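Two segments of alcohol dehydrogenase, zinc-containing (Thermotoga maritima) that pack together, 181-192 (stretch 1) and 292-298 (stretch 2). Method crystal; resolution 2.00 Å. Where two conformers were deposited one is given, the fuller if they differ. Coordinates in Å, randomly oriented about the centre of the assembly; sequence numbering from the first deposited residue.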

# COMPACT_ATOMS: atom_id res chain seq x y z
N ALA A 181 -9.64 -19.47 -4.37
CA ALA A 181 -8.87 -18.35 -4.90
C ALA A 181 -9.65 -17.04 -4.94
O ALA A 181 -9.09 -15.95 -4.76
CB ALA A 181 -8.29 -18.71 -6.24
N THR A 182 -10.98 -17.13 -5.13
CA THR A 182 -11.79 -15.95 -5.05
C THR A 182 -11.82 -15.44 -3.60
O THR A 182 -11.63 -14.23 -3.35
CB THR A 182 -13.19 -16.25 -5.62
OG1 THR A 182 -13.06 -16.52 -7.01
CG2 THR A 182 -14.09 -15.04 -5.52
N ALA A 183 -11.99 -16.33 -2.62
CA ALA A 183 -11.89 -15.93 -1.22
C ALA A 183 -10.49 -15.32 -0.90
O ALA A 183 -10.37 -14.30 -0.25
CB ALA A 183 -12.21 -17.13 -0.28
N TYR A 184 -9.43 -15.95 -1.40
CA TYR A 184 -8.10 -15.38 -1.23
C TYR A 184 -8.02 -13.96 -1.79
O TYR A 184 -7.54 -13.03 -1.11
CB TYR A 184 -6.94 -16.31 -1.71
CG TYR A 184 -5.68 -15.60 -1.32
CD1 TYR A 184 -5.26 -15.62 -0.01
CD2 TYR A 184 -5.03 -14.77 -2.21
CE1 TYR A 184 -4.20 -14.86 0.41
CE2 TYR A 184 -3.94 -14.00 -1.80
CZ TYR A 184 -3.55 -14.05 -0.50
OH TYR A 184 -2.50 -13.25 -0.11
N HIS A 185 -8.47 -13.77 -3.02
CA HIS A 185 -8.48 -12.47 -3.65
C HIS A 185 -9.12 -11.45 -2.68
O HIS A 185 -8.64 -10.32 -2.47
CB HIS A 185 -9.27 -12.58 -4.99
CG HIS A 185 -9.35 -11.31 -5.79
ND1 HIS A 185 -9.90 -11.27 -7.06
CD2 HIS A 185 -8.88 -10.07 -5.54
CE1 HIS A 185 -9.82 -10.04 -7.52
NE2 HIS A 185 -9.19 -9.29 -6.63
N ALA A 186 -10.23 -11.85 -2.09
CA ALA A 186 -10.97 -10.95 -1.23
C ALA A 186 -10.20 -10.47 -0.04
O ALA A 186 -10.34 -9.32 0.36
CB ALA A 186 -12.20 -11.64 -0.74
N PHE A 187 -9.46 -11.38 0.56
CA PHE A 187 -8.58 -11.08 1.70
C PHE A 187 -7.34 -10.33 1.30
O PHE A 187 -6.89 -9.42 2.03
CB PHE A 187 -8.25 -12.37 2.44
CG PHE A 187 -9.37 -12.85 3.34
CD1 PHE A 187 -10.38 -13.65 2.85
CD2 PHE A 187 -9.38 -12.51 4.70
CE1 PHE A 187 -11.43 -14.08 3.68
CE2 PHE A 187 -10.39 -12.94 5.55
CZ PHE A 187 -11.46 -13.72 5.00
N ASP A 188 -6.82 -10.64 0.12
CA ASP A 188 -5.59 -10.02 -0.39
C ASP A 188 -5.81 -8.54 -0.66
O ASP A 188 -4.86 -7.78 -0.65
CB ASP A 188 -5.18 -10.69 -1.69
CG ASP A 188 -3.77 -10.41 -2.08
OD1 ASP A 188 -2.84 -10.71 -1.30
OD2 ASP A 188 -3.52 -9.93 -3.21
N GLU A 189 -7.05 -8.12 -0.90
CA GLU A 189 -7.33 -6.70 -1.16
C GLU A 189 -7.26 -5.82 0.11
O GLU A 189 -7.14 -4.61 0.02
CB GLU A 189 -8.70 -6.53 -1.81
CG GLU A 189 -8.78 -7.04 -3.22
CD GLU A 189 -7.81 -6.31 -4.15
OE1 GLU A 189 -7.72 -5.06 -4.12
OE2 GLU A 189 -7.07 -7.00 -4.86
N TYR A 190 -7.35 -6.43 1.28
CA TYR A 190 -7.25 -5.70 2.57
C TYR A 190 -5.84 -5.09 2.77
O TYR A 190 -4.87 -5.82 2.72
CB TYR A 190 -7.53 -6.68 3.71
CG TYR A 190 -7.66 -6.02 5.06
CD1 TYR A 190 -8.70 -5.12 5.31
CD2 TYR A 190 -6.84 -6.35 6.11
CE1 TYR A 190 -8.86 -4.54 6.55
CE2 TYR A 190 -6.98 -5.78 7.37
CZ TYR A 190 -7.97 -4.86 7.58
OH TYR A 190 -8.15 -4.30 8.81
N PRO A 191 -5.74 -3.79 2.96
CA PRO A 191 -4.43 -3.13 2.93
C PRO A 191 -3.60 -3.18 4.22
O PRO A 191 -2.63 -2.50 4.30
CB PRO A 191 -4.79 -1.68 2.56
CG PRO A 191 -6.15 -1.47 3.14
CD PRO A 191 -6.85 -2.80 3.04
N GLU A 192 -3.99 -3.94 5.24
CA GLU A 192 -3.23 -4.07 6.49
C GLU A 192 -3.08 -5.57 6.79
O GLU A 192 -3.71 -6.41 6.14
CB GLU A 192 -3.99 -3.45 7.69
CG GLU A 192 -4.24 -1.96 7.68
CD GLU A 192 -2.97 -1.14 7.75
OE1 GLU A 192 -2.08 -1.41 8.61
OE2 GLU A 192 -2.87 -0.21 6.91
N GLY A 292 -13.82 0.57 8.39
CA GLY A 292 -13.86 -0.83 8.01
C GLY A 292 -13.79 -1.15 6.52
O GLY A 292 -14.00 -0.25 5.65
N PHE A 293 -13.51 -2.42 6.21
CA PHE A 293 -13.33 -2.91 4.84
C PHE A 293 -14.27 -4.05 4.50
O PHE A 293 -14.37 -5.04 5.19
CB PHE A 293 -11.85 -3.30 4.67
CG PHE A 293 -11.41 -3.46 3.27
CD1 PHE A 293 -11.75 -4.58 2.56
CD2 PHE A 293 -10.55 -2.55 2.70
CE1 PHE A 293 -11.31 -4.76 1.27
CE2 PHE A 293 -10.08 -2.74 1.42
CZ PHE A 293 -10.48 -3.86 0.70
N TYR A 294 -15.04 -3.90 3.44
CA TYR A 294 -16.05 -4.87 3.09
C TYR A 294 -15.74 -5.40 1.68
O TYR A 294 -15.94 -4.69 0.72
CB TYR A 294 -17.38 -4.17 3.10
CG TYR A 294 -18.64 -4.99 3.16
CD1 TYR A 294 -18.67 -6.38 3.00
CD2 TYR A 294 -19.81 -4.36 3.48
CE1 TYR A 294 -19.87 -7.09 3.07
CE2 TYR A 294 -21.01 -5.07 3.57
CZ TYR A 294 -21.02 -6.44 3.37
OH TYR A 294 -22.23 -7.09 3.50
N SER A 295 -15.28 -6.65 1.56
CA SER A 295 -15.04 -7.30 0.29
C SER A 295 -16.30 -8.02 -0.08
O SER A 295 -16.78 -8.86 0.68
CB SER A 295 -13.91 -8.35 0.35
OG SER A 295 -12.63 -7.71 0.31
N VAL A 296 -16.81 -7.71 -1.26
CA VAL A 296 -18.03 -8.28 -1.77
C VAL A 296 -17.69 -9.24 -2.90
O VAL A 296 -17.32 -8.83 -4.00
CB VAL A 296 -19.01 -7.19 -2.21
CG1 VAL A 296 -20.28 -7.80 -2.64
CG2 VAL A 296 -19.24 -6.21 -1.07
N ALA A 297 -17.85 -10.53 -2.64
CA ALA A 297 -17.37 -11.58 -3.56
C ALA A 297 -18.41 -12.64 -3.92
O ALA A 297 -18.15 -13.42 -4.79
CB ALA A 297 -16.13 -12.24 -3.02
N GLY A 298 -19.57 -12.66 -3.27
CA GLY A 298 -20.49 -13.82 -3.46
C GLY A 298 -21.53 -13.58 -4.54
O GLY A 298 -21.91 -14.49 -5.26

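The one polar link between these stretches is a serine hydroxyl that reaches from a strand to a helix backbone: Ser295 OG donates a hydrogen bond to Ala186 O at 2.8 Å. Within stretch 1, Ala186 O accepts no backbone hydrogen bond; the amide of Tyr190, four residues on, is bonded instead to Phe187 O, with Tyr190 N 3.1 Å from that oxygen. The carbonyl is therefore available to a side chain from the neighbouring strand. Ser295 meets it with chi1 at -79° (m), and its short side chain spans the gap without a longer linker.

This bond sits where the backbones run close. The CA atoms of Ala186 and Ser295 are 5.7 Å apart, and both CA-to-CB bonds point toward the opposing stretch, bringing Ala186 CB to 3.9 Å from Ser295 CB. Small residues suit such a separation: the methyl of Ala186 fits between helix and strand while leaving its own carbonyl within reach of the hydroxyl. Farther along, Thr182 CG2 lies 4.3 Å from Ala297 CB, a looser methyl-to-methyl approach. Thr182 precedes Ala186 by four residues, about one helical turn, which places both on the side of the helix that meets stretch 2.

At the other end the spacing widens, with Tyr190 CA and Phe293 CA 7.1 Å apart, and a large side chain occupies the room. Phe293, in t (chi1 -164°), has 91 Å² covered by stretch 1, more than any other residue here, in a contact that buries 321 Å² summed over both sides. Tyr190 CA stands over one face of the Phe293 ring, 4.2 Å from that ring's centroid and only 14° off the normal, a position over the face that suits a CH-pi contact. The two aromatic rings form an offset edge-to-face pair: the edge of Tyr190 is directed toward the face of Phe293, the planes meet at 89°, and the centroids are 5.6 Å apart. Tyr190 CD1 also approaches Phe293 CB at 3.7 Å, near the plane of the tyrosine ring, while its hydroxyl is hydrogen-bonded elsewhere in the structure.

Flanking residues add to the packing round the phenylalanine. Pro191 CD comes to 3.6 Å from Phe293 CE2, adding apolar contact from an otherwise exposed residue. Glu189 CB is 4.1 Å from Phe293 CZ, but the end of the glutamate side chain leads away, so its aliphatic base packs here without bringing the carboxylate into the apolar contact.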